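Local coordinates for uncharacterized protein LPG1670 (Legionella pneumophila subsp. pneumophila, PDB 5T2X), which is of unknown function but forms an all-alpha fold with no strands and belongs to the uncharacterised DUF5630 family, at residues I21-I26 and K54-F59; G102-C107 and E121-S126; Y167-G172 and R205-H210; S193-L198 and G248-T253. All coordinates share one frame; numbering follows the deposited sequence.

Contact 1 of 4, residues I21-I26 and K54-F59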
loop_
_atom_site.group_PDB
_atom_site.type_symbol
_atom_site.label_atom_id
_atom_site.label_comp_id
_atom_site.label_asym_id
_atom_site.label_seq_id
_atom_site.Cartn_x
_atom_site.Cartn_y
_atom_site.Cartn_z
ATOM N N ILE A 21 -13.417 28.569 -10.623
ATOM C CA ILE A 21 -14.146 29.165 -9.507
ATOM C C ILE A 21 -13.435 28.869 -8.193
ATOM O O ILE A 21 -13.252 29.759 -7.352
ATOM C CB ILE A 21 -15.602 28.665 -9.489
ATOM C CG1 ILE A 21 -16.351 29.150 -10.730
ATOM C CG2 ILE A 21 -16.301 29.127 -8.220
ATOM C CD1 ILE A 21 -17.702 28.502 -10.909
ATOM N N ILE A 22 -13.016 27.618 -7.997
ATOM C CA ILE A 22 -12.319 27.264 -6.765
ATOM C C ILE A 22 -10.888 27.791 -6.791
ATOM O O ILE A 22 -10.345 28.205 -5.759
ATOM C CB ILE A 22 -12.365 25.743 -6.537
ATOM C CG1 ILE A 22 -13.815 25.255 -6.532
ATOM C CG2 ILE A 22 -11.696 25.377 -5.222
ATOM C CD1 ILE A 22 -13.971 23.816 -6.100
ATOM N N GLU A 23 -10.258 27.791 -7.969
ATOM C CA GLU A 23 -8.903 28.325 -8.089
ATOM C C GLU A 23 -8.846 29.787 -7.665
ATOM O O GLU A 23 -7.955 30.193 -6.910
ATOM C CB GLU A 23 -8.399 28.176 -9.525
ATOM C CG GLU A 23 -7.914 26.790 -9.894
ATOM C CD GLU A 23 -7.202 26.781 -11.231
ATOM O OE1 GLU A 23 -6.973 27.877 -11.785
ATOM O OE2 GLU A 23 -6.872 25.686 -11.729
ATOM N N ASN A 24 -9.791 30.597 -8.148
ATOM C CA ASN A 24 -9.768 32.022 -7.837
ATOM C C ASN A 24 -10.067 32.276 -6.365
ATOM O O ASN A 24 -9.485 33.182 -5.758
ATOM C CB ASN A 24 -10.757 32.773 -8.728
ATOM C CG ASN A 24 -10.369 32.725 -10.196
ATOM O OD1 ASN A 24 -9.222 32.435 -10.538
ATOM N ND2 ASN A 24 -11.327 33.012 -11.072
ATOM N N LEU A 25 -10.965 31.485 -5.771
ATOM C CA LEU A 25 -11.244 31.628 -4.345
ATOM C C LEU A 25 -9.989 31.401 -3.513
ATOM O O LEU A 25 -9.765 32.090 -2.512
ATOM C CB LEU A 25 -12.350 30.659 -3.923
ATOM C CG LEU A 25 -13.759 30.954 -4.437
ATOM C CD1 LEU A 25 -14.729 29.865 -4.000
ATOM C CD2 LEU A 25 -14.227 32.320 -3.959
ATOM N N ILE A 26 -9.154 30.439 -3.914
ATOM C CA ILE A 26 -7.916 30.180 -3.186
ATOM C C ILE A 26 -6.929 31.323 -3.390
ATOM O O ILE A 26 -6.224 31.725 -2.456
ATOM C CB ILE A 26 -7.322 28.827 -3.615
ATOM C CG1 ILE A 26 -8.309 27.700 -3.309
ATOM C CG2 ILE A 26 -5.995 28.576 -2.914
ATOM C CD1 ILE A 26 -7.856 26.345 -3.786
ATOM N N LYS A 54 -2.813 22.842 -10.145
ATOM C CA LYS A 54 -1.802 22.949 -9.100
ATOM C C LYS A 54 -2.321 23.741 -7.906
ATOM O O LYS A 54 -1.969 23.436 -6.761
ATOM C CB LYS A 54 -0.534 23.597 -9.661
ATOM C CG LYS A 54 0.533 23.886 -8.617
ATOM C CD LYS A 54 1.699 24.663 -9.209
ATOM C CE LYS A 54 2.688 25.070 -8.128
ATOM N NZ LYS A 54 3.221 23.892 -7.388
ATOM N N THR A 55 -3.158 24.754 -8.151
ATOM C CA THR A 55 -3.687 25.561 -7.057
ATOM C C THR A 55 -4.567 24.728 -6.131
ATOM O O THR A 55 -4.497 24.870 -4.905
ATOM C CB THR A 55 -4.474 26.750 -7.612
ATOM O OG1 THR A 55 -3.624 27.539 -8.455
ATOM C CG2 THR A 55 -4.999 27.618 -6.477
ATOM N N ILE A 56 -5.390 23.845 -6.699
ATOM C CA ILE A 56 -6.307 23.055 -5.883
ATOM C C ILE A 56 -5.540 22.030 -5.055
ATOM O O ILE A 56 -5.760 21.899 -3.845
ATOM C CB ILE A 56 -7.371 22.376 -6.765
ATOM C CG1 ILE A 56 -8.128 23.409 -7.604
ATOM C CG2 ILE A 56 -8.339 21.569 -5.911
ATOM C CD1 ILE A 56 -8.647 24.578 -6.829
ATOM N N THR A 57 -4.628 21.289 -5.691
ATOM C CA THR A 57 -3.970 20.186 -4.995
ATOM C C THR A 57 -3.055 20.689 -3.884
ATOM O O THR A 57 -2.984 20.078 -2.812
ATOM C CB THR A 57 -3.198 19.310 -5.985
ATOM O OG1 THR A 57 -2.517 18.269 -5.272
ATOM C CG2 THR A 57 -2.183 20.127 -6.775
ATOM N N ASP A 58 -2.353 21.804 -4.110
ATOM C CA ASP A 58 -1.510 22.358 -3.055
ATOM C C ASP A 58 -2.350 22.805 -1.868
ATOM O O ASP A 58 -1.963 22.603 -0.710
ATOM C CB ASP A 58 -0.680 23.523 -3.595
ATOM C CG ASP A 58 0.311 23.092 -4.658
ATOM O OD1 ASP A 58 0.600 21.880 -4.750
ATOM O OD2 ASP A 58 0.806 23.968 -5.398
ATOM N N PHE A 59 -3.510 23.408 -2.137
ATOM C CA PHE A 59 -4.409 23.808 -1.060
ATOM C C PHE A 59 -4.967 22.595 -0.328
ATOM O O PHE A 59 -5.118 22.617 0.899
ATOM C CB PHE A 59 -5.538 24.669 -1.630
ATOM C CG PHE A 59 -6.553 25.101 -0.612
ATOM C CD1 PHE A 59 -6.245 26.077 0.321
ATOM C CD2 PHE A 59 -7.822 24.547 -0.602
ATOM C CE1 PHE A 59 -7.180 26.481 1.256
ATOM C CE2 PHE A 59 -8.762 24.948 0.329
ATOM C CZ PHE A 59 -8.441 25.917 1.259
#
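Helix 15-27 and the short helix 54-60 cross at 60°, their segment axes 9.2 Å apart at closest approach, and the contact is a compact example of how branched side chains interlock between helices. The leading bump is the CD1 methyl of Ile56. A bend at chi2 (-50°) turns it toward the other helix, where it enters a hollow walled by Ile22, Glu23 and Ile26. There it lies 3.5 Å from Ile22 CG2 and 3.6 Å from Ile26 CD1, with the Ile56 side chain running at about a right angle to both isoleucines.

Ile26 is the answering bump. Its extended arm passes obliquely over Phe59, so that Ile26 CD1 rests 3.6 Å from Phe59 CB while Ile26 CG1 stands 4.1 Å above the ring plane, displaced toward the rim. The ring reaches this place because Phe59 CG is anti to the backbone N (chi1 178°). On its other branch, Ile26 CG2 slips past Thr55 CG2 at 3.8 Å, the two side chains running in opposite directions. The aliphatic part of Glu23 closes the flank, its CG 4.1 Å from Thr55 CB.

Ile22 also touches Leu38 of helix 31-40 and Tyr49 of helix 43-52. The carboxylate of Glu23 extends beyond the apolar patch to Ser53 OG, which is also bonded to the N of Ile56. The chemistry is thus mostly aliphatic groups against one another and against one ring face; with no directional bond between the two segments, the crossing probably depends on fit of shape, with a polar link at the margin through Ser53.

Contact 2 of 4, residues G102-C107 and E121-S126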
loop_
_atom_site.group_PDB
_atom_site.type_symbol
_atom_site.label_atom_id
_atom_site.label_comp_id
_atom_site.label_asym_id
_atom_site.label_seq_id
_atom_site.Cartn_x
_atom_site.Cartn_y
_atom_site.Cartn_z
ATOM N N GLY A 102 -10.578 1.002 -5.812
ATOM C CA GLY A 102 -11.970 0.664 -6.049
ATOM C C GLY A 102 -12.354 0.785 -7.511
ATOM O O GLY A 102 -13.118 -0.032 -8.033
ATOM N N GLN A 103 -11.825 1.805 -8.194
ATOM C CA GLN A 103 -12.067 1.937 -9.627
ATOM C C GLN A 103 -11.438 0.789 -10.402
ATOM O O GLN A 103 -11.985 0.356 -11.424
ATOM C CB GLN A 103 -11.535 3.278 -10.133
ATOM C CG GLN A 103 -12.267 4.491 -9.576
ATOM C CD GLN A 103 -13.745 4.485 -9.922
ATOM O OE1 GLN A 103 -14.597 4.301 -9.052
ATOM N NE2 GLN A 103 -14.056 4.687 -11.197
ATOM N N ALA A 104 -10.291 0.288 -9.938
ATOM C CA ALA A 104 -9.682 -0.871 -10.581
ATOM C C ALA A 104 -10.553 -2.108 -10.416
ATOM O O ALA A 104 -10.698 -2.901 -11.353
ATOM C CB ALA A 104 -8.284 -1.116 -10.013
ATOM N N ALA A 105 -11.148 -2.283 -9.234
ATOM C CA ALA A 105 -12.003 -3.442 -9.003
ATOM C C ALA A 105 -13.235 -3.404 -9.898
ATOM O O ALA A 105 -13.687 -4.445 -10.389
ATOM C CB ALA A 105 -12.404 -3.510 -7.531
ATOM N N GLU A 106 -13.789 -2.209 -10.126
ATOM C CA GLU A 106 -14.928 -2.083 -11.027
ATOM C C GLU A 106 -14.531 -2.363 -12.471
ATOM O O GLU A 106 -15.332 -2.914 -13.235
ATOM C CB GLU A 106 -15.550 -0.690 -10.912
ATOM C CG GLU A 106 -16.141 -0.380 -9.548
ATOM C CD GLU A 106 -16.846 0.964 -9.507
ATOM O OE1 GLU A 106 -17.055 1.559 -10.583
ATOM O OE2 GLU A 106 -17.189 1.428 -8.397
ATOM N N CYS A 107 -13.312 -1.989 -12.866
ATOM C CA CYS A 107 -12.864 -2.267 -14.227
ATOM C C CYS A 107 -12.741 -3.764 -14.471
ATOM O O CYS A 107 -13.065 -4.250 -15.560
ATOM C CB CYS A 107 -11.533 -1.566 -14.500
ATOM S SG CYS A 107 -11.659 0.215 -14.768
ATOM N N GLU A 121 -4.385 0.427 -15.349
ATOM C CA GLU A 121 -4.218 1.875 -15.324
ATOM C C GLU A 121 -4.642 2.455 -13.980
ATOM O O GLU A 121 -3.971 3.339 -13.439
ATOM C CB GLU A 121 -5.009 2.503 -16.471
ATOM C CG GLU A 121 -4.790 3.994 -16.658
ATOM C CD GLU A 121 -5.239 4.475 -18.025
ATOM O OE1 GLU A 121 -4.667 4.013 -19.037
ATOM O OE2 GLU A 121 -6.170 5.306 -18.092
ATOM N N PHE A 122 -5.749 1.961 -13.418
ATOM C CA PHE A 122 -6.167 2.428 -12.102
ATOM C C PHE A 122 -5.280 1.865 -10.998
ATOM O O PHE A 122 -5.044 2.540 -9.990
ATOM C CB PHE A 122 -7.628 2.061 -11.841
ATOM C CG PHE A 122 -8.613 3.020 -12.442
ATOM C CD1 PHE A 122 -8.702 4.323 -11.981
ATOM C CD2 PHE A 122 -9.460 2.616 -13.459
ATOM C CE1 PHE A 122 -9.614 5.210 -12.530
ATOM C CE2 PHE A 122 -10.374 3.497 -14.013
ATOM C CZ PHE A 122 -10.451 4.795 -13.547
ATOM N N LEU A 123 -4.782 0.635 -11.163
ATOM C CA LEU A 123 -3.890 0.065 -10.157
ATOM C C LEU A 123 -2.614 0.886 -10.025
ATOM O O LEU A 123 -2.101 1.074 -8.917
ATOM C CB LEU A 123 -3.563 -1.387 -10.506
ATOM C CG LEU A 123 -4.642 -2.433 -10.213
ATOM C CD1 LEU A 123 -4.166 -3.819 -10.617
ATOM C CD2 LEU A 123 -5.034 -2.413 -8.743
ATOM N N LYS A 124 -2.097 1.397 -11.146
ATOM C CA LYS A 124 -0.872 2.186 -11.103
ATOM C C LYS A 124 -1.114 3.578 -10.539
ATOM O O LYS A 124 -0.238 4.124 -9.858
ATOM C CB LYS A 124 -0.252 2.263 -12.500
ATOM C CG LYS A 124 0.285 0.925 -12.985
ATOM C CD LYS A 124 0.889 1.010 -14.374
ATOM C CE LYS A 124 1.417 -0.347 -14.816
ATOM N NZ LYS A 124 1.970 -0.315 -16.197
ATOM N N LYS A 125 -2.281 4.170 -10.805
ATOM C CA LYS A 125 -2.635 5.415 -10.133
ATOM C C LYS A 125 -2.817 5.188 -8.639
ATOM O O LYS A 125 -2.453 6.043 -7.824
ATOM C CB LYS A 125 -3.901 6.007 -10.748
ATOM C CG LYS A 125 -3.776 6.343 -12.225
ATOM C CD LYS A 125 -5.112 6.765 -12.814
ATOM C CE LYS A 125 -5.606 8.064 -12.201
ATOM N NZ LYS A 125 -4.678 9.195 -12.474
ATOM N N SER A 126 -3.374 4.034 -8.263
ATOM C CA SER A 126 -3.498 3.697 -6.850
ATOM C C SER A 126 -2.130 3.457 -6.223
ATOM O O SER A 126 -1.879 3.877 -5.088
ATOM C CB SER A 126 -4.393 2.470 -6.686
ATOM O OG SER A 126 -4.581 2.149 -5.320
#
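An antiparallel helical hairpin, made of helices 91-111 and 117-128 with a short connection between them, is closed here near its turn. The segments run at 168° to each other with axes 8.2 Å apart, a close spacing consistent with the small side chain of Ala104 at the crossing: the CA atoms of Ala104 and Phe122 are separated by just 5.1 Å. Ala104 CB touches Phe122 CB at 3.7 Å, and the same methyl meets Leu123 CD2, also at 3.7 Å, where the leucine's extended arm brings its tip back toward helix 91-111.

Across this hairpin, Gln103 and Cys107, one turn apart on the same helix, both meet Phe122. Gln103 CB sits over the centre of one ring face, 3.5 Å from the Phe122 centroid and 12° off the normal, a CH-pi contact. The glutamine then bends at chi2, so Gln103 CG passes Phe122 CE1 at 4.0 Å and the amide plane stands nearly perpendicular to the ring. One turn later Cys107 SG comes to the ring's edge, 3.5 Å from Phe122 CD2, its direction from the ring centroid 74° off the normal, a sulfur-aromatic contact. Beyond the pair, Leu123 packs on Leu138 of helix 132-147 and on Phe115 of the connection, while Ser126 OG is hydrogen-bonded to Gly97 O, back on helix 91-111.

Contact 3 of 4, residues Y167-G172 and R205-H210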
loop_
_atom_site.group_PDB
_atom_site.type_symbol
_atom_site.label_atom_id
_atom_site.label_comp_id
_atom_site.label_asym_id
_atom_site.label_seq_id
_atom_site.Cartn_x
_atom_site.Cartn_y
_atom_site.Cartn_z
ATOM N N TYR A 167 5.853 1.766 3.383
ATOM C CA TYR A 167 4.704 2.507 3.879
ATOM C C TYR A 167 3.726 1.696 4.716
ATOM O O TYR A 167 2.864 2.302 5.361
ATOM C CB TYR A 167 3.926 3.132 2.709
ATOM C CG TYR A 167 4.777 3.908 1.726
ATOM C CD1 TYR A 167 5.185 5.207 2.002
ATOM C CD2 TYR A 167 5.157 3.348 0.514
ATOM C CE1 TYR A 167 5.958 5.921 1.102
ATOM C CE2 TYR A 167 5.930 4.054 -0.393
ATOM C CZ TYR A 167 6.327 5.340 -0.093
ATOM O OH TYR A 167 7.094 6.047 -0.991
ATOM N N HIS A 168 3.820 0.363 4.741
ATOM C CA HIS A 168 2.736 -0.428 5.314
ATOM C C HIS A 168 3.201 -1.430 6.366
ATOM O O HIS A 168 2.501 -2.416 6.616
ATOM C CB HIS A 168 1.955 -1.126 4.200
ATOM C CG HIS A 168 1.328 -0.170 3.235
ATOM N ND1 HIS A 168 0.263 0.636 3.576
ATOM C CD2 HIS A 168 1.638 0.138 1.953
ATOM C CE1 HIS A 168 -0.068 1.386 2.540
ATOM N NE2 HIS A 168 0.751 1.103 1.543
ATOM N N TRP A 169 4.358 -1.197 6.984
ATOM C CA TRP A 169 4.738 -1.816 8.265
ATOM C C TRP A 169 4.678 -3.339 8.147
ATOM O O TRP A 169 5.287 -3.900 7.221
ATOM C CB TRP A 169 3.856 -1.213 9.353
ATOM C CG TRP A 169 4.130 0.231 9.624
ATOM C CD1 TRP A 169 3.661 1.301 8.921
ATOM C CD2 TRP A 169 4.936 0.766 10.680
ATOM N NE1 TRP A 169 4.128 2.471 9.472
ATOM C CE2 TRP A 169 4.913 2.169 10.554
ATOM C CE3 TRP A 169 5.675 0.194 11.720
ATOM C CZ2 TRP A 169 5.599 3.008 11.428
ATOM C CZ3 TRP A 169 6.357 1.028 12.586
ATOM C CH2 TRP A 169 6.315 2.420 12.435
ATOM N N THR A 170 3.969 -4.039 9.042
ATOM C CA THR A 170 4.007 -5.502 9.042
ATOM C C THR A 170 3.356 -6.108 7.804
ATOM O O THR A 170 3.965 -7.005 7.196
ATOM C CB THR A 170 3.380 -6.035 10.337
ATOM O OG1 THR A 170 4.251 -5.759 11.440
ATOM C CG2 THR A 170 3.129 -7.533 10.245
ATOM N N PRO A 171 2.150 -5.703 7.381
ATOM C CA PRO A 171 1.600 -6.281 6.143
ATOM C C PRO A 171 2.473 -6.039 4.925
ATOM O O PRO A 171 2.474 -6.867 4.004
ATOM C CB PRO A 171 0.239 -5.587 6.009
ATOM C CG PRO A 171 -0.131 -5.231 7.396
ATOM C CD PRO A 171 1.156 -4.844 8.055
ATOM N N GLY A 172 3.219 -4.934 4.892
ATOM C CA GLY A 172 4.139 -4.710 3.789
ATOM C C GLY A 172 5.275 -5.715 3.773
ATOM O O GLY A 172 5.590 -6.302 2.733
ATOM N N ARG A 205 7.487 -9.384 12.131
ATOM C CA ARG A 205 7.126 -9.727 13.501
ATOM C C ARG A 205 7.590 -8.653 14.476
ATOM O O ARG A 205 6.840 -8.255 15.375
ATOM C CB ARG A 205 7.716 -11.086 13.875
ATOM C CG ARG A 205 7.211 -11.631 15.199
ATOM C CD ARG A 205 7.828 -12.985 15.506
ATOM N NE ARG A 205 7.188 -13.630 16.648
ATOM C CZ ARG A 205 7.551 -14.809 17.142
ATOM N NH1 ARG A 205 8.558 -15.479 16.595
ATOM N NH2 ARG A 205 6.908 -15.319 18.184
ATOM N N LYS A 206 8.821 -8.161 14.303
ATOM C CA LYS A 206 9.369 -7.141 15.191
ATOM C C LYS A 206 8.634 -5.811 15.085
ATOM O O LYS A 206 8.779 -4.966 15.974
ATOM C CB LYS A 206 10.856 -6.942 14.893
ATOM C CG LYS A 206 11.693 -8.178 15.169
ATOM C CD LYS A 206 13.141 -7.994 14.752
ATOM C CE LYS A 206 13.945 -9.246 15.059
ATOM N NZ LYS A 206 13.880 -9.593 16.507
ATOM N N LEU A 207 7.859 -5.599 14.023
ATOM C CA LEU A 207 7.054 -4.394 13.885
ATOM C C LEU A 207 5.604 -4.599 14.295
ATOM O O LEU A 207 4.874 -3.614 14.436
ATOM C CB LEU A 207 7.099 -3.885 12.436
ATOM C CG LEU A 207 8.451 -3.451 11.868
ATOM C CD1 LEU A 207 8.296 -2.997 10.425
ATOM C CD2 LEU A 207 9.068 -2.351 12.714
ATOM N N SER A 208 5.178 -5.846 14.508
ATOM C CA SER A 208 3.767 -6.161 14.704
ATOM C C SER A 208 3.180 -5.567 15.979
ATOM O O SER A 208 1.954 -5.574 16.130
ATOM C CB SER A 208 3.571 -7.678 14.707
ATOM O OG SER A 208 4.340 -8.288 15.728
ATOM N N GLU A 209 4.008 -5.057 16.891
ATOM C CA GLU A 209 3.508 -4.504 18.143
ATOM C C GLU A 209 3.261 -3.003 18.083
ATOM O O GLU A 209 2.539 -2.475 18.937
ATOM C CB GLU A 209 4.488 -4.801 19.285
ATOM C CG GLU A 209 4.774 -6.280 19.519
ATOM C CD GLU A 209 3.712 -6.971 20.358
ATOM O OE1 GLU A 209 2.530 -6.575 20.287
ATOM O OE2 GLU A 209 4.065 -7.914 21.099
ATOM N N HIS A 210 3.836 -2.307 17.107
ATOM C CA HIS A 210 3.717 -0.858 17.049
ATOM C C HIS A 210 2.288 -0.442 16.711
ATOM O O HIS A 210 1.567 -1.139 15.993
ATOM C CB HIS A 210 4.689 -0.287 16.017
ATOM C CG HIS A 210 4.941 1.180 16.168
ATOM N ND1 HIS A 210 4.020 2.137 15.798
ATOM C CD2 HIS A 210 6.015 1.856 16.642
ATOM C CE1 HIS A 210 4.513 3.338 16.042
ATOM N NE2 HIS A 210 5.723 3.195 16.554
#
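The carbonyl oxygen of Arg205 is gripped twice by one residue. Ser208 N bonds to Arg205 O at 3.1 Å, and Ser208 OG donates to the same oxygen at a short 2.5 Å, lying in the carbonyl plane on a lone pair. The hydroxyl gets there by taking the crowded position between its backbone N and carbonyl carbon (chi1 59°). This double hold lies in the C-terminal part of helix 191-207, and a type I turn from Leu207 to His210 follows.

Against this region rests Thr170. Its OG1 approaches Ser208 N at 3.2 Å, but at a poor angle; the hydroxyl is instead hydrogen-bonded with Ala204 O and Ser213 OG. Beside it the contact becomes aromatic. Trp169 CH2 lies 4.0 Å above the centre of the His210 ring, with the planes tilted by 31°, an oblique pairing. Leu207 CD1 fills in next to the indole, 4.3 Å from Trp169 CE3.

His210 is the N-cap of helix 211-220, its ND1 bonded to Tyr212 N; with NE2 bonded to Phe273 O, this is consistent with a neutral ring protonated at NE2. Trp169 bonds through NE1 to Pro87 O and meets Phe273 edge-to-face. The contact thus joins the start of helix 169-185 to the junction of helices 191-207 and 211-220, with Leu270 of helix 252-272 packed against both Leu207 and His210.

Contact 4 of 4, residues S193-L198 and G248-T253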
loop_
_atom_site.group_PDB
_atom_site.type_symbol
_atom_site.label_atom_id
_atom_site.label_comp_id
_atom_site.label_asym_id
_atom_site.label_seq_id
_atom_site.Cartn_x
_atom_site.Cartn_y
_atom_site.Cartn_z
ATOM N N SER A 193 16.574 -16.296 -2.165
ATOM C CA SER A 193 15.186 -15.873 -2.020
ATOM C C SER A 193 14.638 -16.245 -0.648
ATOM O O SER A 193 13.907 -15.460 -0.031
ATOM C CB SER A 193 14.335 -16.488 -3.130
ATOM O OG SER A 193 14.860 -16.165 -4.406
ATOM N N TYR A 194 14.986 -17.434 -0.146
ATOM C CA TYR A 194 14.521 -17.835 1.178
ATOM C C TYR A 194 15.198 -17.021 2.273
ATOM O O TYR A 194 14.575 -16.708 3.295
ATOM C CB TYR A 194 14.762 -19.327 1.394
ATOM C CG TYR A 194 13.742 -20.228 0.730
ATOM C CD1 TYR A 194 12.422 -20.249 1.160
ATOM C CD2 TYR A 194 14.105 -21.072 -0.310
ATOM C CE1 TYR A 194 11.489 -21.074 0.562
ATOM C CE2 TYR A 194 13.179 -21.904 -0.913
ATOM C CZ TYR A 194 11.873 -21.900 -0.473
ATOM O OH TYR A 194 10.948 -22.725 -1.072
ATOM N N GLN A 195 16.472 -16.669 2.081
ATOM C CA GLN A 195 17.162 -15.844 3.067
ATOM C C GLN A 195 16.562 -14.446 3.132
ATOM O O GLN A 195 16.441 -13.866 4.216
ATOM C CB GLN A 195 18.654 -15.777 2.744
ATOM C CG GLN A 195 19.359 -17.122 2.814
ATOM C CD GLN A 195 20.771 -17.067 2.270
ATOM O OE1 GLN A 195 21.310 -18.075 1.811
ATOM N NE2 GLN A 195 21.380 -15.888 2.319
ATOM N N GLU A 196 16.184 -13.888 1.978
ATOM C CA GLU A 196 15.499 -12.599 1.972
ATOM C C GLU A 196 14.089 -12.713 2.536
ATOM O O GLU A 196 13.594 -11.766 3.157
ATOM C CB GLU A 196 15.464 -12.028 0.553
ATOM C CG GLU A 196 16.788 -11.449 0.081
ATOM C CD GLU A 196 17.115 -10.123 0.744
ATOM O OE1 GLU A 196 16.176 -9.345 1.014
ATOM O OE2 GLU A 196 18.309 -9.859 0.997
ATOM N N ALA A 197 13.431 -13.857 2.330
ATOM C CA ALA A 197 12.102 -14.058 2.898
ATOM C C ALA A 197 12.153 -14.092 4.419
ATOM O O ALA A 197 11.276 -13.535 5.090
ATOM C CB ALA A 197 11.488 -15.349 2.357
ATOM N N LEU A 198 13.176 -14.741 4.980
ATOM C CA LEU A 198 13.297 -14.834 6.431
ATOM C C LEU A 198 13.494 -13.459 7.056
ATOM O O LEU A 198 12.858 -13.126 8.064
ATOM C CB LEU A 198 14.454 -15.764 6.801
ATOM C CG LEU A 198 14.783 -15.884 8.290
ATOM C CD1 LEU A 198 13.598 -16.444 9.060
ATOM C CD2 LEU A 198 16.019 -16.746 8.500
ATOM N N GLY A 248 14.302 -23.354 3.053
ATOM C CA GLY A 248 15.424 -22.651 2.465
ATOM C C GLY A 248 16.780 -23.269 2.703
ATOM O O GLY A 248 17.758 -22.813 2.101
ATOM N N LYS A 249 16.864 -24.288 3.563
ATOM C CA LYS A 249 18.134 -24.932 3.899
ATOM C C LYS A 249 19.155 -23.906 4.379
ATOM O O LYS A 249 20.356 -24.020 4.124
ATOM C CB LYS A 249 18.681 -25.731 2.712
ATOM C CG LYS A 249 17.743 -26.810 2.192
ATOM C CD LYS A 249 18.395 -27.597 1.064
ATOM C CE LYS A 249 17.479 -28.691 0.537
ATOM N NZ LYS A 249 16.254 -28.136 -0.100
ATOM N N ILE A 250 18.666 -22.883 5.075
ATOM C CA ILE A 250 19.508 -21.792 5.555
ATOM C C ILE A 250 20.465 -22.339 6.606
ATOM O O ILE A 250 20.020 -22.855 7.642
ATOM C CB ILE A 250 18.660 -20.642 6.118
ATOM C CG1 ILE A 250 17.602 -20.213 5.098
ATOM C CG2 ILE A 250 19.545 -19.464 6.499
ATOM C CD1 ILE A 250 16.695 -19.104 5.587
ATOM N N PRO A 251 21.773 -22.258 6.384
ATOM C CA PRO A 251 22.725 -22.765 7.377
ATOM C C PRO A 251 22.700 -21.934 8.650
ATOM O O PRO A 251 22.312 -20.762 8.661
ATOM C CB PRO A 251 24.077 -22.650 6.665
ATOM C CG PRO A 251 23.875 -21.559 5.664
ATOM C CD PRO A 251 22.450 -21.687 5.206
ATOM N N SER A 252 23.130 -22.570 9.742
ATOM C CA SER A 252 23.123 -21.924 11.049
ATOM C C SER A 252 24.073 -20.737 11.118
ATOM O O SER A 252 23.874 -19.852 11.957
ATOM C CB SER A 252 23.484 -22.939 12.134
ATOM O OG SER A 252 22.663 -24.087 12.040
ATOM N N THR A 253 25.100 -20.702 10.266
ATOM C CA THR A 253 26.033 -19.580 10.281
ATOM C C THR A 253 25.363 -18.299 9.803
ATOM O O THR A 253 25.606 -17.219 10.354
ATOM C CB THR A 253 27.251 -19.899 9.413
ATOM O OG1 THR A 253 27.829 -21.140 9.836
ATOM C CG2 THR A 253 28.292 -18.793 9.529
#
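A Schellman motif ends helix 237-248, and this contact illustrates how such a helix terminus can be fitted against a neighbouring helix. Lys249 leaves helical geometry with a positive phi (54°), and the chain then passes through Ile250 and Pro251 to helix 252-272. The residues just before and just after this turn, Gly248 and Ile250, face segment 193-198 of helix 191-207.

The first kind of interaction sets backbone against a ring. Gly248 lies over one face of Tyr194: its CA is 3.4 Å from Tyr194 CG, and its N stands 3.9 Å above the ring plane, offset toward the rim. Having no side chain, Gly248 can bring its backbone this near, and its CA also comes within 3.6 Å of Tyr194 CB. The CA atoms of the two residues are 5.1 Å apart. Elsewhere Tyr194 rests on Leu181 and Ala184 of helix 169-185, so the Tyr194 side chain meets both that helix and Gly248.

The second kind is aliphatic. Ile250 points its extended arm (chi2 178°) at the helix surface between Gln195 and Leu198. Gln195 contributes its methylenes, CG lying 4.2 Å from Ile250 CG1, while Gln195 OE1 is hydrogen-bonded with Ser191 OG. Leu198 also touches Ile241 and Ile245 of helix 237-248 and Ile258 of helix 252-272, so Ile250 meets a leucine that also packs on both of those helices. The Ile250 side chain crosses Leu198 obliquely, and Ile250 CD1 lies 3.8 Å from Leu198 CD2 and 3.9 Å from Tyr194 O, the carbonyl that accepts Leu198 N within the helix.

In the fold
The four contacts are spread through an all-alpha chain, with contacts 1 and 4 the farthest apart, their centres 53 Å from each other on opposite sides of the chain's centre. Contacts 1 and 2 are each completed before the next begins, whereas contacts 3 and 4 interleave in sequence. These last two share helix 191-207: contact 4 uses its early turns and contact 3 its C-terminal part, with centres 21 Å apart and nearest atoms about 8 Å apart. Helix 252-272 begins in contact 4 and later packs against contact 3 through Leu270. Contacts 2 and 3 also approach to about 8 Å between nearest atoms. With no known active site or ligand, the contacts are best read as architecture.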